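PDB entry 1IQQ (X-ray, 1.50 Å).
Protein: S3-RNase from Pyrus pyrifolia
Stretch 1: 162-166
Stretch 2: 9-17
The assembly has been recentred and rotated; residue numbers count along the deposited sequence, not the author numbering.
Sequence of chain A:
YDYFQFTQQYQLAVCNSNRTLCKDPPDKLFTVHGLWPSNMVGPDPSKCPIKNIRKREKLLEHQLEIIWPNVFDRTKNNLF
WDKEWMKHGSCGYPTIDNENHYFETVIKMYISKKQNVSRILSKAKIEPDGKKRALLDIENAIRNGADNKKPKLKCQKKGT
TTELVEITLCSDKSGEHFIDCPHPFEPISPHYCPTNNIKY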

# COMPACT_ATOMS: atom_id res chain seq x y z
N THR A 162 20.23 0.15 -0.04
CA THR A 162 18.93 -0.54 -0.25
C THR A 162 17.94 0.21 0.65
O THR A 162 18.23 0.46 1.82
CB THR A 162 18.92 -1.95 0.26
OG1 THR A 162 19.83 -2.73 -0.53
CG2 THR A 162 17.53 -2.54 0.18
N GLU A 163 16.83 0.68 0.07
CA GLU A 163 15.81 1.34 0.91
C GLU A 163 14.45 0.66 0.86
O GLU A 163 14.06 0.01 -0.13
CB GLU A 163 15.62 2.75 0.50
CG GLU A 163 15.47 2.92 -0.86
CD GLU A 163 15.87 4.38 -1.17
OE1 GLU A 163 16.82 4.88 -0.55
OE2 GLU A 163 15.22 4.99 -1.99
N LEU A 164 13.75 0.78 1.98
CA LEU A 164 12.34 0.27 2.10
C LEU A 164 11.43 1.16 1.22
O LEU A 164 11.51 2.40 1.25
CB LEU A 164 11.94 0.41 3.59
CG LEU A 164 10.52 0.01 3.93
CD1 LEU A 164 10.38 -1.57 3.68
CD2 LEU A 164 10.25 0.32 5.41
N VAL A 165 10.53 0.52 0.48
CA VAL A 165 9.64 1.28 -0.43
C VAL A 165 8.16 0.96 -0.18
O VAL A 165 7.35 1.90 -0.15
CB VAL A 165 9.94 0.96 -1.87
CG1 VAL A 165 9.16 1.95 -2.80
CG2 VAL A 165 11.47 1.11 -2.15
N GLU A 166 7.76 -0.30 -0.01
CA GLU A 166 6.33 -0.60 0.18
C GLU A 166 6.13 -1.63 1.27
O GLU A 166 7.02 -2.51 1.48
CB GLU A 166 5.61 -1.17 -1.10
CG GLU A 166 5.65 -0.26 -2.29
CD GLU A 166 4.91 -0.84 -3.48
OE1 GLU A 166 4.69 -2.02 -3.61
OE2 GLU A 166 4.55 -0.03 -4.37
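Stretch 2 (9-17) QYQLAVCNS

Stretch 1 is assigned to β-strand throughout, entering from earlier in the chain and continuing beyond E166, although V165 departs from the usual strand values, with phi/psi of -127/-45°. Stretch 2 changes character along its length. Q9 and Y10 close a strand (phi/psi -128/137° and -85/109°), residues 11-14 form a short helix, and the chain then leaves through a type I turn from V14 to S17. Y10 occupies the N-cap position, and its carbonyl O receives the amide N of V14 at 3.0 Å, with a weak bond from A13 N to the same O, also at 3.0 Å. The turn is closed by S17 N to V14 O at 3.0 Å, and S17 OG adds a bond to that same V14 O at 2.7 Å.

The strand part of stretch 2 runs antiparallel to stretch 1. E166 and Q9 form a non-hydrogen-bonded bridge pair, their CA atoms 4.4 Å apart, and the next pair in register, V165 and Y10, has a CA-CA distance of 5.3 Å. The backbone link is the hydrogen bond from Y10 N to V165 O, 2.8 Å long and nearly straight at 169°. Q9 CA approaches the same V165 O at 3.3 Å in a CA-H...O contact with an angle of 138° at the hydrogen. Beyond Y10, the helix and turn carry stretch 2 along the side of the strand toward E163.

Among the side chains, E166 and Q9 project to the same face of the sheet, which brings E166 CG to 4.1 Å from Q9 CB. Their polar ends are joined by a water that accepts from Q9 NE2 at 2.8 Å and donates to E166 OE2 at 2.6 Å. Y10 starts toward stretch 1, but the end of its side chain leads away; L164 O lies at the ring edge, near the ring plane, 3.8 Å from Y10 CD2.

The helix presents A13, whose CA-to-CB bond points toward stretch 1. Its small methyl sits 3.3 Å from L164 O (to A13 CB) and 4.0 Å from V165 CG2 (again to A13 CB). V165 also meets V14, with V165 CG1 4.1 Å from V14 CG2, so V165 packs against two successive residues of the helix. At the far end, N16 ND2 donates to E163 OE2 at 3.0 Å and 175°, a nearly linear bond that ties the turn to the strand. Together these contacts bury 340 Å², summed over both stretches.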

# COMPACT_ATOMS: atom_id res chain seq x y z
N GLN A 9 2.97 2.88 0.34
CA GLN A 9 4.29 3.24 -0.27
C GLN A 9 4.89 4.41 0.44
O GLN A 9 4.16 5.37 0.76
CB GLN A 9 4.10 3.55 -1.77
CG GLN A 9 3.19 4.77 -2.03
CD GLN A 9 2.89 5.00 -3.49
OE1 GLN A 9 2.02 5.84 -3.81
NE2 GLN A 9 3.55 4.29 -4.37
N TYR A 10 6.20 4.36 0.71
CA TYR A 10 6.92 5.44 1.39
C TYR A 10 7.32 6.45 0.32
O TYR A 10 8.14 6.15 -0.53
CB TYR A 10 8.14 4.79 2.06
CG TYR A 10 9.02 5.79 2.76
CD1 TYR A 10 8.50 6.74 3.61
CD2 TYR A 10 10.39 5.75 2.62
CE1 TYR A 10 9.30 7.65 4.32
CE2 TYR A 10 11.21 6.62 3.30
CZ TYR A 10 10.69 7.59 4.15
OH TYR A 10 11.48 8.55 4.80
N GLN A 11 6.65 7.61 0.36
CA GLN A 11 6.79 8.56 -0.75
C GLN A 11 8.23 8.96 -1.10
O GLN A 11 8.54 9.02 -2.27
CB GLN A 11 5.95 9.82 -0.43
CG GLN A 11 4.47 9.54 -0.23
CD GLN A 11 3.72 10.84 -0.00
OE1 GLN A 11 4.30 11.95 -0.08
NE2 GLN A 11 2.43 10.73 0.26
N LEU A 12 9.04 9.19 -0.07
CA LEU A 12 10.44 9.61 -0.30
C LEU A 12 11.14 8.60 -1.16
O LEU A 12 11.87 8.95 -2.11
CB LEU A 12 11.18 9.76 1.03
CG LEU A 12 12.55 10.43 0.95
CD1 LEU A 12 12.38 12.00 0.85
CD2 LEU A 12 13.34 10.15 2.19
N ALA A 13 10.92 7.31 -0.91
CA ALA A 13 11.57 6.29 -1.70
C ALA A 13 10.96 6.08 -3.07
O ALA A 13 11.66 5.80 -4.08
CB ALA A 13 11.57 4.95 -0.89
N VAL A 14 9.64 6.16 -3.17
CA VAL A 14 8.97 6.03 -4.46
C VAL A 14 9.54 7.08 -5.43
O VAL A 14 9.77 6.78 -6.59
CB VAL A 14 7.43 6.31 -4.32
CG1 VAL A 14 6.72 6.29 -5.68
CG2 VAL A 14 6.82 5.23 -3.41
N CYS A 15 9.75 8.29 -4.89
CA CYS A 15 10.24 9.42 -5.77
C CYS A 15 11.69 9.32 -6.08
O CYS A 15 12.23 10.18 -6.81
CB CYS A 15 9.92 10.72 -5.06
SG CYS A 15 8.12 10.97 -5.11
N ASN A 16 12.34 8.29 -5.55
CA ASN A 16 13.76 7.98 -5.81
C ASN A 16 13.81 6.68 -6.61
O ASN A 16 14.89 6.14 -6.85
CB ASN A 16 14.46 7.81 -4.44
CG ASN A 16 15.97 7.83 -4.50
OD1 ASN A 16 16.57 8.62 -5.22
ND2 ASN A 16 16.62 6.97 -3.70
N SER A 17 12.65 6.14 -7.03
CA SER A 17 12.62 4.85 -7.71
C SER A 17 12.90 4.77 -9.22
O SER A 17 13.38 3.72 -9.69
CB SER A 17 11.26 4.17 -7.45
OG SER A 17 10.24 4.77 -8.27
O HOH W 1 5.51 2.31 -4.89